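Local coordinates for projannalysin (Methanocaldococcus jannaschii, PDB 4JIX), which is the zymogen of jannalysin, a zinc-dependent minigluzincin peptidase that probably hydrolyses peptide bonds once activated, at residues H66-K77 and F87-F95. The protein carries 1 engineered substitution. Residues are numbered along the deposited sequence; the frame is centred on the assembly and turned at random.
With ZN (zinc ion), chain C.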
loop_
_atom_site.group_PDB
_atom_site.type_symbol
_atom_site.label_atom_id
_atom_site.label_comp_id
_atom_site.label_asym_id
_atom_site.label_seq_id
_atom_site.Cartn_x
_atom_site.Cartn_y
_atom_site.Cartn_z
ATOM N N HIS A 66 -12.981 1.771 -1.328
ATOM C CA HIS A 66 -13.953 1.577 -0.249
ATOM C C HIS A 66 -13.236 1.247 1.073
ATOM O O HIS A 66 -13.569 1.820 2.107
ATOM C CB HIS A 66 -14.948 0.452 -0.618
ATOM C CG HIS A 66 -15.858 0.061 0.508
ATOM N ND1 HIS A 66 -15.512 -0.938 1.405
ATOM C CD2 HIS A 66 -17.067 0.559 0.857
ATOM C CE1 HIS A 66 -16.523 -1.026 2.255
ATOM N NE2 HIS A 66 -17.476 -0.138 1.972
ATOM N N TYR A 67 -12.279 0.312 1.030
ATOM C CA TYR A 67 -11.523 -0.129 2.207
ATOM C C TYR A 67 -10.717 1.022 2.830
ATOM O O TYR A 67 -10.674 1.142 4.060
ATOM C CB TYR A 67 -10.564 -1.285 1.841
ATOM C CG TYR A 67 -9.884 -1.888 3.058
ATOM C CD1 TYR A 67 -10.492 -2.910 3.788
ATOM C CD2 TYR A 67 -8.656 -1.402 3.510
ATOM C CE1 TYR A 67 -9.893 -3.439 4.932
ATOM C CE2 TYR A 67 -8.045 -1.926 4.652
ATOM C CZ TYR A 67 -8.665 -2.951 5.352
ATOM O OH TYR A 67 -8.082 -3.469 6.485
ATOM N N ILE A 68 -10.051 1.825 1.977
ATOM C CA ILE A 68 -9.202 2.958 2.364
ATOM C C ILE A 68 -10.069 4.029 3.060
ATOM O O ILE A 68 -9.702 4.504 4.133
ATOM C CB ILE A 68 -8.470 3.518 1.102
ATOM C CG1 ILE A 68 -7.328 2.573 0.634
ATOM C CG2 ILE A 68 -7.944 4.941 1.318
ATOM C CD1 ILE A 68 -6.878 2.848 -0.886
ATOM N N ILE A 69 -11.197 4.408 2.432
ATOM C CA ILE A 69 -12.120 5.416 2.963
ATOM C C ILE A 69 -12.741 4.896 4.262
ATOM O O ILE A 69 -12.855 5.666 5.217
ATOM C CB ILE A 69 -13.193 5.819 1.913
ATOM C CG1 ILE A 69 -12.544 6.524 0.696
ATOM C CG2 ILE A 69 -14.283 6.721 2.540
ATOM C CD1 ILE A 69 -13.418 6.508 -0.603
ATOM N N LEU A 70 -13.155 3.602 4.293
ATOM C CA LEU A 70 -13.713 2.953 5.485
ATOM C C LEU A 70 -12.735 3.071 6.654
ATOM O O LEU A 70 -13.160 3.392 7.760
ATOM C CB LEU A 70 -14.029 1.470 5.218
ATOM C CG LEU A 70 -14.629 0.648 6.379
ATOM C CD1 LEU A 70 -16.057 1.123 6.770
ATOM C CD2 LEU A 70 -14.642 -0.848 6.044
ATOM N N HIS A 71 -11.439 2.829 6.411
ATOM C CA HIS A 71 -10.421 2.952 7.463
ATOM C C HIS A 71 -10.456 4.361 8.093
ATOM O O HIS A 71 -10.538 4.484 9.311
ATOM C CB HIS A 71 -8.999 2.656 6.920
ATOM C CG HIS A 71 -7.942 2.695 7.993
ATOM N ND1 HIS A 71 -7.491 1.540 8.603
ATOM C CD2 HIS A 71 -7.321 3.758 8.555
ATOM C CE1 HIS A 71 -6.581 1.928 9.489
ATOM N NE2 HIS A 71 -6.472 3.264 9.523
ATOM N N GLU A 72 -10.383 5.409 7.265
ATOM C CA GLU A 72 -10.365 6.789 7.782
ATOM C C GLU A 72 -11.636 7.167 8.530
ATOM O O GLU A 72 -11.582 7.919 9.508
ATOM C CB GLU A 72 -10.189 7.800 6.638
ATOM C CG GLU A 72 -9.052 7.489 5.683
ATOM C CD GLU A 72 -7.689 7.415 6.325
ATOM O OE1 GLU A 72 -7.513 7.950 7.441
ATOM O OE2 GLU A 72 -6.804 6.769 5.725
ATOM N N LEU A 73 -12.784 6.716 8.007
ATOM C CA LEU A 73 -14.062 7.105 8.563
ATOM C C LEU A 73 -14.393 6.325 9.832
ATOM O O LEU A 73 -15.105 6.870 10.671
ATOM C CB LEU A 73 -15.181 7.055 7.506
ATOM C CG LEU A 73 -15.034 8.106 6.363
ATOM C CD1 LEU A 73 -16.209 8.060 5.409
ATOM C CD2 LEU A 73 -14.873 9.554 6.914
ATOM N N ILE A 74 -13.811 5.124 10.034
ATOM C CA ILE A 74 -13.969 4.402 11.306
ATOM C C ILE A 74 -13.300 5.257 12.406
ATOM O O ILE A 74 -13.928 5.494 13.437
ATOM C CB ILE A 74 -13.437 2.938 11.271
ATOM C CG1 ILE A 74 -14.377 2.050 10.416
ATOM C CG2 ILE A 74 -13.304 2.353 12.713
ATOM C CD1 ILE A 74 -13.763 0.704 10.046
ATOM N N HIS A 75 -12.078 5.792 12.141
ATOM C CA HIS A 75 -11.379 6.685 13.075
ATOM C C HIS A 75 -12.286 7.865 13.455
ATOM O O HIS A 75 -12.402 8.198 14.629
ATOM C CB HIS A 75 -10.074 7.237 12.462
ATOM C CG HIS A 75 -8.935 6.273 12.433
ATOM N ND1 HIS A 75 -8.416 5.734 13.595
ATOM C CD2 HIS A 75 -8.223 5.815 11.381
ATOM C CE1 HIS A 75 -7.409 4.967 13.217
ATOM N NE2 HIS A 75 -7.256 4.983 11.895
ATOM N N PHE A 76 -12.917 8.492 12.451
ATOM C CA PHE A 76 -13.793 9.627 12.681
ATOM C C PHE A 76 -14.994 9.208 13.532
ATOM O O PHE A 76 -15.336 9.919 14.481
ATOM C CB PHE A 76 -14.246 10.263 11.352
ATOM C CG PHE A 76 -15.121 11.494 11.502
ATOM C CD1 PHE A 76 -16.241 11.675 10.694
ATOM C CD2 PHE A 76 -14.798 12.495 12.422
ATOM C CE1 PHE A 76 -17.030 12.825 10.810
ATOM C CE2 PHE A 76 -15.584 13.647 12.533
ATOM C CZ PHE A 76 -16.702 13.797 11.736
ATOM N N LYS A 77 -15.592 8.031 13.236
ATOM C CA LYS A 77 -16.749 7.550 13.994
ATOM C C LYS A 77 -16.430 7.295 15.485
ATOM O O LYS A 77 -17.210 7.698 16.345
ATOM C CB LYS A 77 -17.332 6.272 13.373
ATOM C CG LYS A 77 -18.751 6.009 13.875
ATOM C CD LYS A 77 -19.105 4.569 13.793
ATOM C CE LYS A 77 -20.450 4.302 14.413
ATOM N NZ LYS A 77 -21.104 3.145 13.752
ATOM N N PHE A 87 -11.767 0.168 17.266
ATOM C CA PHE A 87 -11.541 0.261 15.821
ATOM C C PHE A 87 -11.890 -1.088 15.184
ATOM O O PHE A 87 -12.670 -1.131 14.225
ATOM C CB PHE A 87 -10.085 0.658 15.492
ATOM C CG PHE A 87 -9.875 0.978 14.029
ATOM C CD1 PHE A 87 -9.904 2.293 13.578
ATOM C CD2 PHE A 87 -9.677 -0.040 13.097
ATOM C CE1 PHE A 87 -9.753 2.586 12.215
ATOM C CE2 PHE A 87 -9.550 0.251 11.734
ATOM C CZ PHE A 87 -9.583 1.563 11.304
ATOM N N GLU A 88 -11.321 -2.185 15.745
ATOM C CA GLU A 88 -11.555 -3.556 15.278
ATOM C C GLU A 88 -13.042 -3.908 15.299
ATOM O O GLU A 88 -13.516 -4.510 14.342
ATOM C CB GLU A 88 -10.771 -4.572 16.111
ATOM C CG GLU A 88 -9.295 -4.639 15.754
ATOM C CD GLU A 88 -8.480 -5.630 16.567
ATOM O OE1 GLU A 88 -7.278 -5.360 16.797
ATOM O OE2 GLU A 88 -9.039 -6.678 16.969
ATOM N N ASN A 89 -13.786 -3.485 16.346
ATOM C CA ASN A 89 -15.225 -3.751 16.473
ATOM C C ASN A 89 -16.025 -3.200 15.285
ATOM O O ASN A 89 -16.921 -3.893 14.797
ATOM C CB ASN A 89 -15.796 -3.195 17.788
ATOM C CG ASN A 89 -15.369 -3.927 19.043
ATOM O OD1 ASN A 89 -15.531 -3.414 20.154
ATOM N ND2 ASN A 89 -14.767 -5.109 18.905
ATOM N N GLU A 90 -15.703 -1.975 14.815
ATOM C CA GLU A 90 -16.388 -1.366 13.668
ATOM C C GLU A 90 -15.990 -2.042 12.369
ATOM O O GLU A 90 -16.856 -2.335 11.546
ATOM C CB GLU A 90 -16.109 0.143 13.556
ATOM C CG GLU A 90 -16.562 0.968 14.747
ATOM C CD GLU A 90 -18.057 1.065 14.997
ATOM O OE1 GLU A 90 -18.845 0.930 14.031
ATOM O OE2 GLU A 90 -18.434 1.318 16.164
ATOM N N LEU A 91 -14.684 -2.299 12.191
ATOM C CA LEU A 91 -14.137 -2.927 10.997
ATOM C C LEU A 91 -14.691 -4.346 10.787
ATOM O O LEU A 91 -14.968 -4.716 9.646
ATOM C CB LEU A 91 -12.600 -2.959 11.087
ATOM C CG LEU A 91 -11.818 -3.544 9.904
ATOM C CD1 LEU A 91 -12.163 -2.825 8.589
ATOM C CD2 LEU A 91 -10.317 -3.460 10.172
ATOM N N ARG A 92 -14.893 -5.107 11.878
ATOM C CA ARG A 92 -15.387 -6.487 11.814
ATOM C C ARG A 92 -16.825 -6.608 11.304
ATOM O O ARG A 92 -17.218 -7.707 10.899
ATOM C CB ARG A 92 -15.244 -7.215 13.167
ATOM C CG ARG A 92 -13.801 -7.635 13.481
ATOM C CD ARG A 92 -13.125 -8.462 12.385
ATOM N NE ARG A 92 -11.679 -8.466 12.581
ATOM C CZ ARG A 92 -10.807 -7.777 11.854
ATOM N NH1 ARG A 92 -11.213 -7.075 10.805
ATOM N NH2 ARG A 92 -9.516 -7.827 12.139
ATOM N N ASN A 93 -17.590 -5.497 11.276
ATOM C CA ASN A 93 -18.947 -5.478 10.723
ATOM C C ASN A 93 -18.874 -5.474 9.190
ATOM O O ASN A 93 -19.889 -5.659 8.529
ATOM C CB ASN A 93 -19.732 -4.253 11.231
ATOM C CG ASN A 93 -20.078 -4.286 12.700
ATOM O OD1 ASN A 93 -20.385 -5.334 13.280
ATOM N ND2 ASN A 93 -20.086 -3.127 13.326
ATOM N N TYR A 94 -17.670 -5.253 8.638
ATOM C CA TYR A 94 -17.433 -5.179 7.202
ATOM C C TYR A 94 -16.568 -6.319 6.704
ATOM O O TYR A 94 -16.890 -6.899 5.673
ATOM C CB TYR A 94 -16.758 -3.836 6.843
ATOM C CG TYR A 94 -17.644 -2.649 7.136
ATOM C CD1 TYR A 94 -18.506 -2.141 6.167
ATOM C CD2 TYR A 94 -17.682 -2.080 8.407
ATOM C CE1 TYR A 94 -19.362 -1.074 6.447
ATOM C CE2 TYR A 94 -18.551 -1.031 8.706
ATOM C CZ TYR A 94 -19.382 -0.525 7.720
ATOM O OH TYR A 94 -20.220 0.525 8.010
ATOM N N PHE A 95 -15.439 -6.591 7.391
ATOM C CA PHE A 95 -14.474 -7.597 6.963
ATOM C C PHE A 95 -13.831 -8.346 8.112
ATOM O O PHE A 95 -13.465 -7.745 9.123
ATOM C CB PHE A 95 -13.336 -6.928 6.151
ATOM C CG PHE A 95 -13.768 -6.093 4.972
ATOM C CD1 PHE A 95 -14.224 -6.697 3.800
ATOM C CD2 PHE A 95 -13.712 -4.704 5.026
ATOM C CE1 PHE A 95 -14.655 -5.921 2.717
ATOM C CE2 PHE A 95 -14.142 -3.927 3.944
ATOM C CZ PHE A 95 -14.614 -4.540 2.798
HETATM ZN ZN ZN C . -5.445 4.388 10.944
HETATM O O HOH W 1 -3.560 3.847 9.987
#
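Ile-74 and Phe-87 meet at the apolar centre, where CG2 of Ile-74 sits 3.5 Å from CD1 of Phe-87 and presses on one face of the ring as a CH-pi contact, 22° off the ring normal. With CG2 anti to its backbone N and CG1 beside it (chi1 -72°), Ile-74 turns one branch to the phenyl face and sends CD1 to the backbone of Leu-91. Phe-87 illustrates how one aromatic residue can pack against a metal site without binding the metal: its CZ lies over a face of the His-71 ring, 3.4 Å from ND1, while its CE1 lies over the centre of the His-75 ring. Both imidazoles, inclined to the phenyl plane by about 50°, bind zinc through NE2, and His-83 and a water are also ligands. ND1 of His-75 hydrogen-bonds to the carbonyl of Ser-80, so this bond and the zinc bond at NE2 together fix the ring's rotation.

One turn back along helix 66-77, towards its N-terminal end, Leu-70 forks against the loop after helix 85-91, with CD1 3.7 Å from the centroid of the Tyr-94 ring, nearly on its normal, and CD2 3.8 Å from CE2 of Phe-95. Tyr-67 meets Phe-95 obliquely, and its hydroxyl bonds to Glu-104 of helix 97-111.

At the polar edge, the extended Lys-77 brings NZ 3.2 Å from OE1 of Glu-90, a salt bridge entered from above the carboxylate plane; NZ also bonds to the carbonyl of Leu-23. Replacing Glu-90 with an alanine would probably leave the Lys-77 ammonium without its carboxylate mate and open a gap beside CG2 of Ile-74 where CG had lain. The contact thus packs the zinc-binding HExxH helix against helix 85-91 and the following loop, consistent with a minigluzincin zymogen.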